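Local coordinates for peptide ABC transporter, peptide-binding protein (Thermus thermophilus, PDB 2D5W), which binds oligopeptides, here a pentapeptide, and probably delivers them as the solute-binding component of a peptide ABC transporter, at residues A[14-19]-A[30-35]; A[34-39]-A[247-252]. All blocks are in the same frame, centred on the assembly; numbering follows the deposited sequence.

Contact 1. Residues A[14-19]-A[30-35]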
ATOM      1  N   GLN A  14      -5.040  12.686   0.451  1.00  7.41           N
ATOM      2  CA  GLN A  14      -5.196  11.920  -0.780  1.00  7.69           C
ATOM      3  C   GLN A  14      -6.584  11.309  -0.764  1.00  7.91           C
ATOM      4  O   GLN A  14      -7.119  11.003   0.301  1.00  8.89           O
ATOM      5  CB  GLN A  14      -4.129  10.829  -0.871  1.00  7.24           C
ATOM      6  CG  GLN A  14      -2.729  11.401  -0.999  1.00  7.56           C
ATOM      7  CD  GLN A  14      -1.648  10.347  -1.048  1.00  8.61           C
ATOM      8  OE1 GLN A  14      -1.893   9.194  -1.407  1.00  8.52           O
ATOM      9  NE2 GLN A  14      -0.433  10.740  -0.697  1.00  9.44           N
ATOM     10  N   GLU A  15      -7.166  11.138  -1.944  1.00  8.30           N
ATOM     11  CA  GLU A  15      -8.511  10.591  -2.070  1.00  8.12           C
ATOM     12  C   GLU A  15      -8.526   9.331  -2.932  1.00  7.65           C
ATOM     13  O   GLU A  15      -7.822   9.251  -3.934  1.00  8.31           O
ATOM     14  CB  GLU A  15      -9.424  11.649  -2.696  1.00  9.05           C
ATOM     15  CG  GLU A  15     -10.891  11.265  -2.784  1.00  9.43           C
ATOM     16  CD  GLU A  15     -11.771  12.413  -3.256  1.00 11.09           C
ATOM     17  OE1 GLU A  15     -11.275  13.561  -3.324  1.00 12.56           O
ATOM     18  OE2 GLU A  15     -12.963  12.177  -3.548  1.00 10.75           O
ATOM     19  N   PRO A  16      -9.322   8.324  -2.542  1.00  7.62           N
ATOM     20  CA  PRO A  16      -9.376   7.097  -3.345  1.00  8.57           C
ATOM     21  C   PRO A  16      -9.877   7.404  -4.755  1.00  8.27           C
ATOM     22  O   PRO A  16     -10.779   8.221  -4.930  1.00  9.20           O
ATOM     23  CB  PRO A  16     -10.375   6.227  -2.587  1.00  9.20           C
ATOM     24  CG  PRO A  16     -10.276   6.717  -1.177  1.00 11.09           C
ATOM     25  CD  PRO A  16     -10.164   8.210  -1.338  1.00  9.01           C
ATOM     26  N   ARG A  17      -9.300   6.754  -5.759  1.00  8.19           N
ATOM     27  CA  ARG A  17      -9.753   6.966  -7.129  1.00  8.69           C
ATOM     28  C   ARG A  17     -11.070   6.211  -7.336  1.00  8.06           C
ATOM     29  O   ARG A  17     -11.957   6.678  -8.050  1.00  9.36           O
ATOM     30  CB  ARG A  17      -8.692   6.481  -8.117  1.00 10.23           C
ATOM     31  CG  ARG A  17      -9.083   6.623  -9.592  1.00  9.95           C
ATOM     32  CD  ARG A  17      -9.568   8.030  -9.941  1.00 10.83           C
ATOM     33  NE  ARG A  17      -9.882   8.177 -11.364  1.00 12.54           N
ATOM     34  CZ  ARG A  17      -8.978   8.380 -12.318  1.00 13.43           C
ATOM     35  NH1 ARG A  17      -9.362   8.496 -13.583  1.00 15.07           N
ATOM     36  NH2 ARG A  17      -7.692   8.480 -12.010  1.00 14.19           N
ATOM     37  N   VAL A  18     -11.168   5.037  -6.716  1.00  7.61           N
ATOM     38  CA  VAL A  18     -12.364   4.193  -6.754  1.00  8.70           C
ATOM     39  C   VAL A  18     -12.530   3.639  -5.343  1.00  8.74           C
ATOM     40  O   VAL A  18     -11.599   3.717  -4.534  1.00  9.11           O
ATOM     41  CB  VAL A  18     -12.243   3.018  -7.768  1.00  9.21           C
ATOM     42  CG1 VAL A  18     -12.198   3.560  -9.184  1.00 11.08           C
ATOM     43  CG2 VAL A  18     -11.013   2.182  -7.470  1.00 10.79           C
ATOM     44  N   LEU A  19     -13.695   3.068  -5.047  1.00  8.76           N
ATOM     45  CA  LEU A  19     -13.949   2.574  -3.703  1.00  8.97           C
ATOM     46  C   LEU A  19     -14.924   1.405  -3.655  1.00  9.34           C
ATOM     47  O   LEU A  19     -15.808   1.287  -4.507  1.00  9.34           O
ATOM     48  CB  LEU A  19     -14.518   3.719  -2.859  1.00 10.93           C
ATOM     49  CG  LEU A  19     -14.733   3.537  -1.357  1.00 10.43           C
ATOM     50  CD1 LEU A  19     -13.392   3.596  -0.645  1.00 12.59           C
ATOM     51  CD2 LEU A  19     -15.656   4.634  -0.830  1.00 13.57           C
ATOM     52  N   GLN A  30      -4.246   2.245  -3.372  1.00  8.55           N
ATOM     53  CA  GLN A  30      -3.873   3.381  -2.532  1.00  8.78           C
ATOM     54  C   GLN A  30      -4.045   3.065  -1.057  1.00  8.29           C
ATOM     55  O   GLN A  30      -5.044   2.466  -0.650  1.00  8.53           O
ATOM     56  CB  GLN A  30      -4.765   4.582  -2.833  1.00  7.83           C
ATOM     57  CG  GLN A  30      -4.509   5.295  -4.136  1.00  8.17           C
ATOM     58  CD  GLN A  30      -5.685   6.172  -4.500  1.00  7.96           C
ATOM     59  OE1 GLN A  30      -6.735   5.679  -4.912  1.00  9.30           O
ATOM     60  NE2 GLN A  30      -5.530   7.478  -4.323  1.00  8.51           N
ATOM     61  N   ALA A  31      -3.083   3.494  -0.252  1.00  7.65           N
ATOM     62  CA  ALA A  31      -3.167   3.294   1.183  1.00  8.18           C
ATOM     63  C   ALA A  31      -4.424   3.971   1.738  1.00  7.72           C
ATOM     64  O   ALA A  31      -5.089   3.420   2.613  1.00  8.83           O
ATOM     65  CB  ALA A  31      -1.924   3.860   1.865  1.00  9.24           C
ATOM     66  N   ILE A  32      -4.767   5.152   1.228  1.00  7.65           N
ATOM     67  CA  ILE A  32      -5.943   5.845   1.747  1.00  8.37           C
ATOM     68  C   ILE A  32      -7.217   5.048   1.476  1.00  8.11           C
ATOM     69  O   ILE A  32      -8.127   5.017   2.309  1.00  8.17           O
ATOM     70  CB  ILE A  32      -6.065   7.305   1.181  1.00  7.90           C
ATOM     71  CG1 ILE A  32      -7.272   8.014   1.811  1.00  8.34           C
ATOM     72  CG2 ILE A  32      -6.190   7.291  -0.336  1.00  8.92           C
ATOM     73  CD1 ILE A  32      -7.218   8.134   3.321  1.00  9.22           C
ATOM     74  N   LYS A  33      -7.279   4.389   0.323  1.00  8.15           N
ATOM     75  CA  LYS A  33      -8.436   3.571  -0.026  1.00  8.41           C
ATOM     76  C   LYS A  33      -8.577   2.406   0.964  1.00  8.55           C
ATOM     77  O   LYS A  33      -9.664   2.135   1.470  1.00  8.77           O
ATOM     78  CB  LYS A  33      -8.272   3.056  -1.458  1.00  8.26           C
ATOM     79  CG  LYS A  33      -9.356   2.108  -1.954  1.00  9.37           C
ATOM     80  CD  LYS A  33      -9.141   1.835  -3.439  1.00  9.99           C
ATOM     81  CE  LYS A  33     -10.054   0.755  -3.989  1.00 10.49           C
ATOM     82  NZ  LYS A  33      -9.483  -0.609  -3.804  1.00 13.48           N
ATOM     83  N   SER A  34      -7.474   1.728   1.254  1.00  8.32           N
ATOM     84  CA  SER A  34      -7.510   0.616   2.192  1.00  9.68           C
ATOM     85  C   SER A  34      -7.884   1.057   3.602  1.00  8.85           C
ATOM     86  O   SER A  34      -8.630   0.368   4.295  1.00  9.08           O
ATOM     87  CB  SER A  34      -6.164  -0.099   2.214  1.00 12.70           C
ATOM     88  OG  SER A  34      -6.026  -0.932   1.077  1.00 21.07           O
ATOM     89  N   GLU A  35      -7.371   2.201   4.033  1.00  8.13           N
ATOM     90  CA  GLU A  35      -7.684   2.689   5.371  1.00  8.04           C
ATOM     91  C   GLU A  35      -9.178   2.966   5.509  1.00  7.88           C
ATOM     92  O   GLU A  35      -9.817   2.527   6.464  1.00  8.29           O
ATOM     93  CB  GLU A  35      -6.902   3.964   5.667  1.00  8.68           C
ATOM     94  CG  GLU A  35      -7.077   4.458   7.089  1.00  9.69           C
ATOM     95  CD  GLU A  35      -6.453   5.816   7.297  1.00 10.27           C
ATOM     96  OE1 GLU A  35      -7.142   6.829   7.060  1.00 10.57           O
ATOM     97  OE2 GLU A  35      -5.268   5.869   7.681  1.00 10.58           O
TER

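Contact 2. Residues A[34-39]-A[247-252]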
ATOM      1  N   SER A  34      -7.474   1.728   1.254  1.00  8.32           N
ATOM      2  CA  SER A  34      -7.510   0.616   2.192  1.00  9.68           C
ATOM      3  C   SER A  34      -7.884   1.057   3.602  1.00  8.85           C
ATOM      4  O   SER A  34      -8.630   0.368   4.295  1.00  9.08           O
ATOM      5  CB  SER A  34      -6.164  -0.099   2.214  1.00 12.70           C
ATOM      6  OG  SER A  34      -6.026  -0.932   1.077  1.00 21.07           O
ATOM      7  N   GLU A  35      -7.371   2.201   4.033  1.00  8.13           N
ATOM      8  CA  GLU A  35      -7.684   2.689   5.371  1.00  8.04           C
ATOM      9  C   GLU A  35      -9.178   2.966   5.509  1.00  7.88           C
ATOM     10  O   GLU A  35      -9.817   2.527   6.464  1.00  8.29           O
ATOM     11  CB  GLU A  35      -6.902   3.964   5.667  1.00  8.68           C
ATOM     12  CG  GLU A  35      -7.077   4.458   7.089  1.00  9.69           C
ATOM     13  CD  GLU A  35      -6.453   5.816   7.297  1.00 10.27           C
ATOM     14  OE1 GLU A  35      -7.142   6.829   7.060  1.00 10.57           O
ATOM     15  OE2 GLU A  35      -5.268   5.869   7.681  1.00 10.58           O
ATOM     16  N   ILE A  36      -9.734   3.697   4.551  1.00  7.47           N
ATOM     17  CA  ILE A  36     -11.149   4.027   4.574  1.00  8.89           C
ATOM     18  C   ILE A  36     -12.001   2.766   4.531  1.00  7.76           C
ATOM     19  O   ILE A  36     -13.008   2.657   5.234  1.00  9.50           O
ATOM     20  CB  ILE A  36     -11.517   4.935   3.381  1.00  8.22           C
ATOM     21  CG1 ILE A  36     -10.894   6.314   3.588  1.00  9.29           C
ATOM     22  CG2 ILE A  36     -13.034   5.046   3.235  1.00  9.45           C
ATOM     23  CD1 ILE A  36     -11.057   7.245   2.412  1.00 10.17           C
ATOM     24  N   GLU A  37     -11.587   1.800   3.722  1.00  8.30           N
ATOM     25  CA  GLU A  37     -12.365   0.581   3.606  1.00  9.06           C
ATOM     26  C   GLU A  37     -12.440  -0.258   4.872  1.00  9.51           C
ATOM     27  O   GLU A  37     -13.304  -1.122   4.978  1.00 10.11           O
ATOM     28  CB  GLU A  37     -11.882  -0.235   2.410  1.00 10.15           C
ATOM     29  CG  GLU A  37     -12.318   0.420   1.106  1.00 11.36           C
ATOM     30  CD  GLU A  37     -11.952  -0.366  -0.124  1.00 12.64           C
ATOM     31  OE1 GLU A  37     -12.345   0.066  -1.231  1.00 12.38           O
ATOM     32  OE2 GLU A  37     -11.273  -1.404   0.008  1.00 19.19           O
ATOM     33  N   GLN A  38     -11.561  -0.013   5.841  1.00  9.27           N
ATOM     34  CA  GLN A  38     -11.649  -0.761   7.093  1.00 10.02           C
ATOM     35  C   GLN A  38     -12.975  -0.412   7.763  1.00  9.46           C
ATOM     36  O   GLN A  38     -13.592  -1.252   8.421  1.00 12.07           O
ATOM     37  CB  GLN A  38     -10.530  -0.381   8.050  1.00  9.64           C
ATOM     38  CG  GLN A  38      -9.142  -0.750   7.617  1.00  9.53           C
ATOM     39  CD  GLN A  38      -8.144  -0.245   8.623  1.00 10.34           C
ATOM     40  OE1 GLN A  38      -7.537  -1.018   9.365  1.00 12.63           O
ATOM     41  NE2 GLN A  38      -7.994   1.070   8.681  1.00 11.34           N
ATOM     42  N   TYR A  39     -13.405   0.836   7.605  1.00  8.99           N
ATOM     43  CA  TYR A  39     -14.657   1.282   8.198  1.00  9.15           C
ATOM     44  C   TYR A  39     -15.864   0.645   7.518  1.00  8.74           C
ATOM     45  O   TYR A  39     -16.890   0.399   8.154  1.00 10.18           O
ATOM     46  CB  TYR A  39     -14.787   2.810   8.099  1.00  9.16           C
ATOM     47  CG  TYR A  39     -13.811   3.572   8.965  1.00  9.18           C
ATOM     48  CD1 TYR A  39     -12.481   3.746   8.577  1.00  9.77           C
ATOM     49  CD2 TYR A  39     -14.207   4.079  10.202  1.00  9.31           C
ATOM     50  CE1 TYR A  39     -11.569   4.405   9.407  1.00 10.00           C
ATOM     51  CE2 TYR A  39     -13.307   4.736  11.037  1.00  9.58           C
ATOM     52  CZ  TYR A  39     -11.991   4.893  10.637  1.00  9.44           C
ATOM     53  OH  TYR A  39     -11.107   5.523  11.483  1.00 10.24           O
ATOM     54  N   VAL A 247     -18.979   8.985  10.273  1.00  9.92           N
ATOM     55  CA  VAL A 247     -17.552   9.175  10.036  1.00  9.45           C
ATOM     56  C   VAL A 247     -17.430   9.862   8.688  1.00  9.29           C
ATOM     57  O   VAL A 247     -17.983   9.392   7.689  1.00 10.45           O
ATOM     58  CB  VAL A 247     -16.780   7.840   9.966  1.00 10.31           C
ATOM     59  CG1 VAL A 247     -15.311   8.107   9.644  1.00 10.27           C
ATOM     60  CG2 VAL A 247     -16.908   7.086  11.282  1.00 11.58           C
ATOM     61  N   VAL A 248     -16.721  10.980   8.660  1.00  9.22           N
ATOM     62  CA  VAL A 248     -16.534  11.718   7.425  1.00 10.31           C
ATOM     63  C   VAL A 248     -15.062  11.960   7.151  1.00  9.15           C
ATOM     64  O   VAL A 248     -14.342  12.493   8.001  1.00 10.36           O
ATOM     65  CB  VAL A 248     -17.233  13.099   7.473  1.00 10.17           C
ATOM     66  CG1 VAL A 248     -16.953  13.877   6.190  1.00 12.12           C
ATOM     67  CG2 VAL A 248     -18.727  12.922   7.672  1.00 12.98           C
ATOM     68  N   TYR A 249     -14.611  11.535   5.977  1.00  9.09           N
ATOM     69  CA  TYR A 249     -13.239  11.779   5.555  1.00  8.46           C
ATOM     70  C   TYR A 249     -13.289  13.046   4.711  1.00  8.85           C
ATOM     71  O   TYR A 249     -14.091  13.146   3.781  1.00  9.07           O
ATOM     72  CB  TYR A 249     -12.717  10.630   4.695  1.00  9.52           C
ATOM     73  CG  TYR A 249     -11.919   9.599   5.451  1.00  7.88           C
ATOM     74  CD1 TYR A 249     -10.522   9.592   5.397  1.00  8.31           C
ATOM     75  CD2 TYR A 249     -12.555   8.626   6.222  1.00  9.23           C
ATOM     76  CE1 TYR A 249      -9.782   8.642   6.088  1.00  8.98           C
ATOM     77  CE2 TYR A 249     -11.823   7.674   6.917  1.00  8.78           C
ATOM     78  CZ  TYR A 249     -10.441   7.685   6.848  1.00  9.12           C
ATOM     79  OH  TYR A 249      -9.731   6.731   7.538  1.00 10.28           O
ATOM     80  N   ARG A 250     -12.457  14.022   5.060  1.00  8.37           N
ATOM     81  CA  ARG A 250     -12.362  15.277   4.324  1.00  8.51           C
ATOM     82  C   ARG A 250     -11.024  15.253   3.604  1.00  8.93           C
ATOM     83  O   ARG A 250      -9.988  14.986   4.213  1.00  9.68           O
ATOM     84  CB  ARG A 250     -12.419  16.472   5.275  1.00 10.53           C
ATOM     85  CG  ARG A 250     -13.818  16.832   5.738  1.00 14.98           C
ATOM     86  CD  ARG A 250     -13.786  18.067   6.620  1.00 17.52           C
ATOM     87  NE  ARG A 250     -13.156  19.201   5.951  1.00 21.21           N
ATOM     88  CZ  ARG A 250     -12.819  20.334   6.560  1.00 22.38           C
ATOM     89  NH1 ARG A 250     -12.247  21.316   5.875  1.00 23.85           N
ATOM     90  NH2 ARG A 250     -13.048  20.482   7.859  1.00 22.02           N
ATOM     91  N   PHE A 251     -11.053  15.534   2.305  1.00  8.46           N
ATOM     92  CA  PHE A 251      -9.851  15.513   1.485  1.00  8.18           C
ATOM     93  C   PHE A 251      -9.347  16.895   1.118  1.00  8.30           C
ATOM     94  O   PHE A 251     -10.074  17.700   0.536  1.00  9.10           O
ATOM     95  CB  PHE A 251     -10.123  14.710   0.213  1.00  9.13           C
ATOM     96  CG  PHE A 251     -10.625  13.326   0.486  1.00  7.87           C
ATOM     97  CD1 PHE A 251      -9.795  12.383   1.080  1.00  8.79           C
ATOM     98  CD2 PHE A 251     -11.944  12.978   0.209  1.00  9.57           C
ATOM     99  CE1 PHE A 251     -10.266  11.117   1.401  1.00  9.73           C
ATOM    100  CE2 PHE A 251     -12.425  11.707   0.529  1.00 10.47           C
ATOM    101  CZ  PHE A 251     -11.582  10.779   1.125  1.00 10.39           C
ATOM    102  N   ILE A 252      -8.094  17.160   1.472  1.00  8.53           N
ATOM    103  CA  ILE A 252      -7.439  18.429   1.166  1.00  8.41           C
ATOM    104  C   ILE A 252      -6.080  18.032   0.592  1.00  8.60           C
ATOM    105  O   ILE A 252      -5.178  17.623   1.324  1.00  8.88           O
ATOM    106  CB  ILE A 252      -7.288  19.301   2.434  1.00  8.98           C
ATOM    107  CG1 ILE A 252      -8.674  19.583   3.031  1.00 10.41           C
ATOM    108  CG2 ILE A 252      -6.593  20.616   2.083  1.00  9.53           C
ATOM    109  CD1 ILE A 252      -8.649  20.379   4.326  1.00 12.13           C
TER
HETATM  110  O   HOH W   1      -8.837   6.285  10.206  1.00 11.94           O

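Contact 1. Residues A[14-19]-A[30-35]
The N-terminal turn of helix 31-40, with Gln30 at its N-cap position, packs against the loop Gln14 to Leu19 at the edge of the peptide site: Gln14 NE2 and the backbone of Ala31 both hydrogen-bond the bound peptide. How one side-chain amide can hold a loop is seen in Gln30, which spans Pro16. Its NE2 donates to Glu15 O at 2.9 Å from well above the carbonyl plane, while its OE1 takes the Arg17 N-H in plane, on a lone pair, also at 2.9 Å. Ser443 and Ser28 add bonds to NE2 and OE1, respectively, which helps fix the amide's rotation. An alanine here would probably leave Glu15 O and Arg17 N without these mates and let the loop shift about Pro16. Beyond the amide the packing is mostly by carbon atoms: Pro16 CG sits 3.8 Å from Lys33 CA, and Pro16 CD lies 4.2 Å from Ile32 CG2. Lys33 CG is anti to the backbone N (chi1 176°), and farther out NZ reaches a salt bridge with Asp22 and a hydrogen bond to Ser28 O. On the way the methylenes pass Val18 O, a buried carbonyl without a polar partner, with Lys33 CD 3.3 Å from that oxygen.

Contact 2. Residues A[34-39]-A[247-252]
The chi1 torsion of Ile36 (-70°) sets its CG1 anti to the carbonyl carbon, while that of Tyr249, at -96°, places CG off a staggered value. Ile36 CG1 makes a CH-pi contact with the Tyr249 ring, 3.5 Å from its centroid and almost on the ring normal. Further out, Ile36 CD1 meets Phe251 tip to tip, reaching the ring edge at CZ, 3.8 Å away. These groups lie between helix 31-40 and a mixed beta-sheet of this solute-binding protein; segment 34-39 of the helix runs nearly antiparallel to 247-251, their axes 10.8 Å apart at closest approach. Strand 246-251 lies between 223-228 and 7-12, and Met226 and Ile10 from these neighbours also pack on Tyr249. At the rim of the Tyr249 ring the contact turns polar. The OH donates to Glu35 OE1 at 2.6 Å, arriving on the anti side of the carboxylate, whose two oxygens are further held by Ser271 and Ser272, consistent with a charged group. A water donates to Tyr249 OH at 2.8 Å and bonds Tyr39 OH at 2.7 Å. The two tyrosines also form an offset edge-to-face pair, planes at 80°, with the edge of Tyr249 toward the face of Tyr39. Nearby, Tyr39 crosses Val247 at about a right angle, its CE2 4.2 Å from Val247 CG1.

Overall arrangement
Followed from the N terminus, the chain leaves strand 7-12, and contact 1 closes a short loop, bringing the start of helix 31-40 back against 14-19. Contact 2 begins where contact 1 ends, sharing Ser34 and Glu35, and closes a far longer loop, since more than 200 residues pass before strand 246-251 packs against the helix. The two loops thus follow one another and do not cross. In space their centres are about 8 Å apart and they touch directly: Pro16 meets Ile36, and Phe251 packs on Gln14 and Glu15. Together they join the peptide-binding end of the helix, the loop beside it and the mixed sheet.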